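Local atomic coordinates of haemagglutinin I (PDB entry 3A5P), a protein that probably recognises carbohydrates as a slime-mould lectin, through a minimal recognition domain with the legume lectin fold. Residues Gln6-Ala11 with Thr77-Ala82. Sequence-based numbering, arbitrary orientation.
Sequences QIVDNA and TATFTA
Val8 lies beside Thr79 with both side chains pointing the same way, on the sheet face that also carries Gln6 and Thr77. Val8 CB meets Thr79 OG1 at 3.7 Å. Of the two methyls of Val8, CG1, anti to the backbone N (chi1 176°), packs on Thr79 CG2 at 3.9 Å, while CG2 reaches back to Thr77 CG2 at 3.8 Å and also lies near Thr79 OG1. One valine thus spans two threonines two residues apart. At the start of the pair, Gln6 touches Thr77 OG1 chiefly through CB; its chain bends at chi2 and carries the amide away from Thr77. Beneath these side chains the backbones run parallel: Gln6 O accepts from Ala78 N, Val8 N donates to Ala78 O, and Val8 O takes Phe80 N at 2.8 Å in a nearly straight bond (174°). Strand 3-10 is one edge of the mixed four-stranded sheet within this chain, and strand 74-81 joins it to the antiparallel strand 85-89; this sheet packs against a five-stranded antiparallel one in the beta-sandwich of the legume lectin fold. Ile7, Asp9, Ala78 and Phe80 are on the face turned to that second sheet, where the Phe80 ring reaches Leu17, Val32 and Val34. Val8 O lies at the ring edge, in its plane, 3.7 Å from Phe80 CD2. Beyond Asp9 the pairing weakens: Asn10 N makes only a weak hydrogen bond to Phe80 O, bent to 126°. Asp9 OD1 accepts from Ala11 N at 3.1 Å, closing an Asx turn; OD1 also accepts from Leu13 N, and OD2 from Gly14 N. Ala11 CB then packs against Phe80 CB and the backbone of Thr81, and a water bridges Asn10 O and Ala82 N.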
ATOM      1  N   GLN A   6      -8.312   8.463 -10.120  1.00 17.74           N
ATOM      2  CA  GLN A   6      -9.194   7.642 -10.968  1.00 18.38           C
ATOM      3  C   GLN A   6      -8.417   6.438 -11.468  1.00 17.74           C
ATOM      4  O   GLN A   6      -7.253   6.551 -11.817  1.00 18.21           O
ATOM      5  CB  GLN A   6      -9.671   8.441 -12.170  1.00 18.73           C
ATOM      6  CG  GLN A   6     -10.777   9.426 -11.831  1.00 23.12           C
ATOM      7  CD  GLN A   6     -12.101   8.720 -11.650  1.00 27.32           C
ATOM      8  OE1 GLN A   6     -12.498   7.874 -12.480  1.00 30.31           O
ATOM      9  NE2 GLN A   6     -12.785   9.032 -10.562  1.00 27.88           N
ATOM     10  N   ILE A   7      -9.059   5.280 -11.518  0.50 17.24           N
ATOM     11  CA  ILE A   7      -8.361   4.080 -11.994  0.50 16.83           C
ATOM     12  C   ILE A   7      -9.090   3.506 -13.211  0.50 16.78           C
ATOM     13  O   ILE A   7     -10.321   3.358 -13.200  0.50 16.09           O
ATOM     14  CB  ILE A   7      -8.152   3.031 -10.859  0.50 17.57           C
ATOM     15  CG1 ILE A   7      -9.493   2.647 -10.221  0.50 16.20           C
ATOM     16  CG2 ILE A   7      -7.147   3.562  -9.793  0.50 16.67           C
ATOM     17  CD1 ILE A   7      -9.448   1.412  -9.329  0.50 17.34           C
ATOM     18  N   VAL A   8      -8.334   3.249 -14.277  1.00 16.39           N
ATOM     19  CA  VAL A   8      -8.899   2.695 -15.513  1.00 16.75           C
ATOM     20  C   VAL A   8      -8.232   1.351 -15.713  1.00 16.81           C
ATOM     21  O   VAL A   8      -7.006   1.282 -15.846  1.00 16.58           O
ATOM     22  CB  VAL A   8      -8.663   3.622 -16.755  1.00 16.84           C
ATOM     23  CG1 VAL A   8      -9.174   2.978 -18.019  1.00 17.58           C
ATOM     24  CG2 VAL A   8      -9.319   5.004 -16.554  1.00 17.52           C
ATOM     25  N   ASP A   9      -9.044   0.293 -15.695  1.00 16.81           N
ATOM     26  CA  ASP A   9      -8.551  -1.068 -15.787  1.00 17.90           C
ATOM     27  C   ASP A   9      -8.640  -1.584 -17.227  1.00 17.75           C
ATOM     28  O   ASP A   9      -9.670  -2.118 -17.647  1.00 17.33           O
ATOM     29  CB  ASP A   9      -9.359  -1.964 -14.845  1.00 18.71           C
ATOM     30  CG  ASP A   9      -8.874  -3.416 -14.831  1.00 18.91           C
ATOM     31  OD1 ASP A   9      -7.827  -3.740 -15.427  1.00 18.19           O
ATOM     32  OD2 ASP A   9      -9.562  -4.243 -14.201  1.00 22.77           O
ATOM     33  N   ASN A  10      -7.565  -1.400 -17.982  1.00 17.87           N
ATOM     34  CA  ASN A  10      -7.467  -2.007 -19.312  1.00 18.52           C
ATOM     35  C   ASN A  10      -6.540  -3.213 -19.312  1.00 18.74           C
ATOM     36  O   ASN A  10      -5.929  -3.547 -20.332  1.00 19.36           O
ATOM     37  CB  ASN A  10      -7.051  -0.981 -20.369  1.00 18.14           C
ATOM     38  CG  ASN A  10      -8.135   0.041 -20.628  1.00 18.57           C
ATOM     39  OD1 ASN A  10      -9.323  -0.245 -20.447  1.00 18.49           O
ATOM     40  ND2 ASN A  10      -7.737   1.255 -20.980  1.00 16.00           N
ATOM     41  N   ALA A  11      -6.445  -3.863 -18.158  1.00 18.49           N
ATOM     42  CA  ALA A  11      -5.465  -4.927 -17.961  1.00 19.23           C
ATOM     43  C   ALA A  11      -6.138  -6.243 -17.573  1.00 19.94           C
ATOM     44  O   ALA A  11      -5.470  -7.263 -17.386  1.00 20.34           O
ATOM     45  CB  ALA A  11      -4.443  -4.518 -16.912  1.00 18.89           C
ATOM     46  N   THR A  77      -5.252  10.192 -12.987  1.00 17.52           N
ATOM     47  CA  THR A  77      -5.852   8.985 -13.557  1.00 17.69           C
ATOM     48  C   THR A  77      -4.751   7.973 -13.840  1.00 16.85           C
ATOM     49  O   THR A  77      -3.810   8.278 -14.575  1.00 16.52           O
ATOM     50  CB  THR A  77      -6.636   9.306 -14.848  1.00 18.35           C
ATOM     51  OG1 THR A  77      -7.678  10.245 -14.536  1.00 20.29           O
ATOM     52  CG2 THR A  77      -7.259   8.001 -15.418  1.00 18.60           C
ATOM     53  N   ALA A  78      -4.871   6.778 -13.251  1.00 15.67           N
ATOM     54  CA  ALA A  78      -3.917   5.689 -13.499  1.00 16.14           C
ATOM     55  C   ALA A  78      -4.584   4.659 -14.391  1.00 16.08           C
ATOM     56  O   ALA A  78      -5.598   4.059 -13.999  1.00 16.26           O
ATOM     57  CB  ALA A  78      -3.456   5.057 -12.185  1.00 15.20           C
ATOM     58  N   THR A  79      -4.008   4.458 -15.579  1.00 16.29           N
ATOM     59  CA  THR A  79      -4.540   3.498 -16.551  1.00 16.10           C
ATOM     60  C   THR A  79      -3.645   2.264 -16.597  1.00 15.37           C
ATOM     61  O   THR A  79      -2.439   2.361 -16.878  1.00 14.91           O
ATOM     62  CB  THR A  79      -4.715   4.113 -17.983  1.00 17.18           C
ATOM     63  OG1 THR A  79      -5.547   5.278 -17.904  1.00 17.66           O
ATOM     64  CG2 THR A  79      -5.368   3.085 -18.966  1.00 17.16           C
ATOM     65  N   PHE A  80      -4.262   1.112 -16.351  1.00 14.65           N
ATOM     66  CA  PHE A  80      -3.551  -0.155 -16.278  1.00 15.01           C
ATOM     67  C   PHE A  80      -3.659  -0.952 -17.562  1.00 14.73           C
ATOM     68  O   PHE A  80      -4.731  -1.092 -18.102  1.00 14.34           O
ATOM     69  CB  PHE A  80      -4.085  -0.954 -15.090  1.00 15.38           C
ATOM     70  CG  PHE A  80      -3.705  -0.342 -13.777  1.00 15.20           C
ATOM     71  CD1 PHE A  80      -2.597  -0.823 -13.071  1.00 17.61           C
ATOM     72  CD2 PHE A  80      -4.403   0.761 -13.288  1.00 17.23           C
ATOM     73  CE1 PHE A  80      -2.228  -0.226 -11.847  1.00 17.01           C
ATOM     74  CE2 PHE A  80      -4.031   1.387 -12.072  1.00 16.63           C
ATOM     75  CZ  PHE A  80      -2.944   0.885 -11.365  1.00 15.68           C
ATOM     76  N   THR A  81      -2.530  -1.450 -18.051  1.00 14.69           N
ATOM     77  CA  THR A  81      -2.558  -2.412 -19.169  1.00 14.88           C
ATOM     78  C   THR A  81      -1.715  -3.632 -18.795  1.00 15.82           C
ATOM     79  O   THR A  81      -0.887  -3.565 -17.859  1.00 16.01           O
ATOM     80  CB  THR A  81      -2.085  -1.763 -20.488  1.00 14.52           C
ATOM     81  OG1 THR A  81      -0.903  -0.984 -20.238  1.00 15.66           O
ATOM     82  CG2 THR A  81      -3.213  -0.876 -21.073  1.00 14.51           C
ATOM     83  N   ALA A  82      -1.927  -4.728 -19.525  1.00 16.45           N
ATOM     84  CA  ALA A  82      -1.288  -6.011 -19.234  1.00 18.00           C
ATOM     85  C   ALA A  82       0.236  -5.872 -19.181  1.00 17.79           C
ATOM     86  O   ALA A  82       0.828  -5.027 -19.879  1.00 18.01           O
ATOM     87  CB  ALA A  82      -1.670  -7.056 -20.286  1.00 18.35           C
TER
HETATM   88  O   HOH W   1      -3.835  -4.738 -21.569  1.00 16.37           O